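PDB 6M9M: AlkD2 from Streptococcus mutans, which is of unknown function but belongs to the HEAT-like repeat family of DNA glycosylases and binds the nucleotide inosine-5'-monophosphate. Local coordinates for residues R148-L153 and N167-I172. Numbering follows the deposited sequence.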
ATOM      1  N   ARG A 148     -13.069 -10.889   3.654  0.99 12.95           N
ATOM      2  CA  ARG A 148     -12.558 -12.207   3.287  1.00 14.24           C
ATOM      3  C   ARG A 148     -11.106 -12.123   2.837  1.00 12.70           C
ATOM      4  O   ARG A 148     -10.274 -12.966   3.204  1.00 13.38           O
ATOM      5  CB  ARG A 148     -13.413 -12.834   2.178  1.00 17.31           C
ATOM      6  CG  ARG A 148     -12.921 -14.203   1.728  1.00 21.63           C
ATOM      7  CD  ARG A 148     -13.679 -14.744   0.528  0.60 25.39           C
ATOM      8  NE  ARG A 148     -13.191 -14.200  -0.739  0.65 28.59           N
ATOM      9  CZ  ARG A 148     -13.853 -13.331  -1.501  0.66 30.66           C
ATOM     10  NH1 ARG A 148     -15.050 -12.886  -1.142  0.73 30.98           N
ATOM     11  NH2 ARG A 148     -13.316 -12.910  -2.637  0.74 31.63           N
ATOM     12  N   ARG A 149     -10.782 -11.111   2.036  1.00 11.53           N
ATOM     13  CA  ARG A 149      -9.434 -10.987   1.500  1.00 11.09           C
ATOM     14  C   ARG A 149      -8.425 -10.698   2.601  1.00 11.19           C
ATOM     15  O   ARG A 149      -7.323 -11.250   2.596  1.00 12.24           O
ATOM     16  CB  ARG A 149      -9.390  -9.872   0.454  1.00 11.05           C
ATOM     17  CG  ARG A 149      -9.955 -10.299  -0.880  1.00 12.07           C
ATOM     18  CD  ARG A 149      -9.931  -9.142  -1.901  1.00 12.65           C
ATOM     19  NE  ARG A 149     -10.142  -9.673  -3.234  1.00 13.66           N
ATOM     20  CZ  ARG A 149     -11.334  -9.940  -3.751  1.00 14.02           C
ATOM     21  NH1 ARG A 149     -12.437  -9.646  -3.069  1.00 14.15           N
ATOM     22  NH2 ARG A 149     -11.409 -10.492  -4.955  1.00 15.19           N
ATOM     23  N   ILE A 150      -8.784  -9.827   3.537  1.00 11.42           N
ATOM     24  CA  ILE A 150      -7.885  -9.477   4.627  1.00 11.27           C
ATOM     25  C   ILE A 150      -7.713 -10.666   5.562  1.00 10.01           C
ATOM     26  O   ILE A 150      -6.593 -11.023   5.963  1.00 10.77           O
ATOM     27  CB  ILE A 150      -8.422  -8.247   5.379  1.00 10.72           C
ATOM     28  CG1 ILE A 150      -8.454  -7.016   4.484  1.00 11.36           C
ATOM     29  CG2 ILE A 150      -7.567  -7.978   6.614  1.00 11.73           C
ATOM     30  CD1 ILE A 150      -9.429  -5.939   4.970  1.00 12.29           C
ATOM     31  N   ALA A 151      -8.828 -11.311   5.925  1.00 11.54           N
ATOM     32  CA  ALA A 151      -8.786 -12.405   6.895  1.00 11.04           C
ATOM     33  C   ALA A 151      -8.001 -13.600   6.369  1.00 11.20           C
ATOM     34  O   ALA A 151      -7.471 -14.375   7.173  1.00 12.27           O
ATOM     35  CB  ALA A 151     -10.212 -12.816   7.274  1.00 12.70           C
ATOM     36  N   ASP A 152      -7.884 -13.748   5.042  1.00 11.34           N
ATOM     37  CA  ASP A 152      -7.066 -14.810   4.488  1.00 13.12           C
ATOM     38  C   ASP A 152      -5.605 -14.709   4.914  1.00 12.16           C
ATOM     39  O   ASP A 152      -4.872 -15.700   4.823  1.00 15.16           O
ATOM     40  CB  ASP A 152      -7.084 -14.796   2.957  1.00 17.73           C
ATOM     41  CG  ASP A 152      -8.373 -15.311   2.355  1.00 24.32           C
ATOM     42  OD1 ASP A 152      -9.058 -16.127   2.997  1.00 26.18           O
ATOM     43  OD2 ASP A 152      -8.669 -14.919   1.195  1.00 27.04           O
ATOM     44  N   LEU A 153      -5.146 -13.524   5.319  1.00 10.58           N
ATOM     45  CA  LEU A 153      -3.770 -13.314   5.738  1.00  9.37           C
ATOM     46  C   LEU A 153      -3.589 -13.379   7.250  1.00  9.68           C
ATOM     47  O   LEU A 153      -2.520 -13.012   7.758  1.00 10.60           O
ATOM     48  CB  LEU A 153      -3.228 -12.002   5.166  1.00  9.89           C
ATOM     49  CG  LEU A 153      -2.763 -12.030   3.709  1.00 10.73           C
ATOM     50  CD1 LEU A 153      -3.881 -12.306   2.732  1.00 14.78           C
ATOM     51  CD2 LEU A 153      -2.062 -10.725   3.364  1.00 11.59           C
ATOM     52  N   ASN A 167      -5.317  -4.618  12.107  1.00 10.04           N
ATOM     53  CA  ASN A 167      -5.835  -3.257  12.145  1.00 10.49           C
ATOM     54  C   ASN A 167      -6.777  -2.959  10.988  1.00 10.70           C
ATOM     55  O   ASN A 167      -7.707  -2.161  11.158  1.00 11.38           O
ATOM     56  CB  ASN A 167      -4.675  -2.277  12.215  1.00 12.73           C
ATOM     57  CG  ASN A 167      -4.058  -2.228  13.601  1.00 15.85           C
ATOM     58  OD1 ASN A 167      -4.763  -2.149  14.596  1.00 19.29           O
ATOM     59  ND2 ASN A 167      -2.749  -2.334  13.671  1.00 18.82           N
ATOM     60  N   ALA A 168      -6.578  -3.595   9.824  1.00 10.56           N
ATOM     61  CA  ALA A 168      -7.515  -3.407   8.720  1.00 10.44           C
ATOM     62  C   ALA A 168      -8.888  -3.983   9.053  1.00 10.44           C
ATOM     63  O   ALA A 168      -9.920  -3.391   8.703  1.00 11.24           O
ATOM     64  CB  ALA A 168      -6.949  -4.007   7.436  1.00 10.80           C
ATOM     65  N   LEU A 169      -8.924  -5.124   9.746  1.00 10.59           N
ATOM     66  CA  LEU A 169     -10.194  -5.669  10.208  1.00 10.76           C
ATOM     67  C   LEU A 169     -10.780  -4.811  11.327  1.00 11.52           C
ATOM     68  O   LEU A 169     -12.000  -4.626  11.396  1.00 12.41           O
ATOM     69  CB  LEU A 169     -10.014  -7.114  10.670  1.00 12.04           C
ATOM     70  CG  LEU A 169      -9.687  -8.142   9.589  1.00 12.42           C
ATOM     71  CD1 LEU A 169      -9.279  -9.463  10.219  1.00 13.48           C
ATOM     72  CD2 LEU A 169     -10.856  -8.364   8.639  1.00 13.43           C
ATOM     73  N   ARG A 170      -9.925  -4.293  12.217  1.00 11.34           N
ATOM     74  CA  ARG A 170     -10.372  -3.381  13.269  1.00 11.41           C
ATOM     75  C   ARG A 170     -11.054  -2.155  12.678  1.00 11.53           C
ATOM     76  O   ARG A 170     -12.117  -1.741  13.164  1.00 12.86           O
ATOM     77  CB  ARG A 170      -9.167  -2.983  14.115  1.00 11.94           C
ATOM     78  CG  ARG A 170      -9.457  -2.253  15.408  1.00 12.19           C
ATOM     79  CD  ARG A 170      -8.145  -1.807  16.023  1.00 13.05           C
ATOM     80  NE  ARG A 170      -8.180  -1.141  17.321  1.00 13.41           N
ATOM     81  CZ  ARG A 170      -7.860  -1.715  18.482  1.00 14.56           C
ATOM     82  NH1 ARG A 170      -7.856  -0.987  19.581  1.00 16.29           N
ATOM     83  NH2 ARG A 170      -7.575  -3.008  18.548  1.00 15.28           N
ATOM     84  N   ASP A 171     -10.477  -1.579  11.610  1.00 12.25           N
ATOM     85  CA  ASP A 171     -11.121  -0.453  10.941  1.00 12.47           C
ATOM     86  C   ASP A 171     -12.555  -0.818  10.545  1.00 12.91           C
ATOM     87  O   ASP A 171     -13.514  -0.065  10.782  1.00 13.95           O
ATOM     88  CB  ASP A 171     -10.436  -0.119   9.604  1.00 12.26           C
ATOM     89  CG  ASP A 171      -8.989   0.346   9.695  1.00 11.37           C
ATOM     90  OD1 ASP A 171      -8.546   0.964  10.680  1.00 13.27           O
ATOM     91  OD2 ASP A 171      -8.304   0.161   8.648  1.00 11.25           O
ATOM     92  N   ILE A 172     -12.698  -1.961   9.865  1.00 12.68           N
ATOM     93  CA  ILE A 172     -13.981  -2.368   9.298  1.00 12.22           C
ATOM     94  C   ILE A 172     -14.987  -2.636  10.400  1.00 12.94           C
ATOM     95  O   ILE A 172     -16.182  -2.359  10.233  1.00 13.93           O
ATOM     96  CB  ILE A 172     -13.768  -3.578   8.363  1.00 12.68           C
ATOM     97  CG1 ILE A 172     -12.888  -3.185   7.179  1.00 12.86           C
ATOM     98  CG2 ILE A 172     -15.096  -4.129   7.864  1.00 13.81           C
ATOM     99  CD1 ILE A 172     -12.402  -4.372   6.369  1.00 14.79           C
TER
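I150 meets A168, L169 and I172 through both of its branches, and the contact is apolar throughout. With CG1 beside the backbone N (chi1 -64°), CG2 lies anti to that N and rests against the isobutyl end of L169, 3.7 Å from L169 CG. The two side chains run alongside one another, pointing opposite ways, and L169 CD2 also approaches this branch point, 4.1 Å from I150 CB. The longer branch of I150 reaches toward I172 tip to tip, CD1 of I150 to CD1 of I172 at 3.6 Å. A168 CB faces the fork between these branches, 4.0 Å from I150 CD1 and 4.1 Å from I150 CG2. In this all-helical protein of the HEAT-like repeat family, the contact joins helix 143-151 to the next one, 159-175, the nearest CA atoms of the two segments, those of I150 and L169, being 7.1 Å apart. A151 adds a looser approach, its CA 4.5 Å from L169 CD1. W133 and V165 also touch I150, while V180 of helix 177-185 packs on I172. Beyond the apolar contact, R149 forms salt bridges with D112 and E145, and D171 with R131.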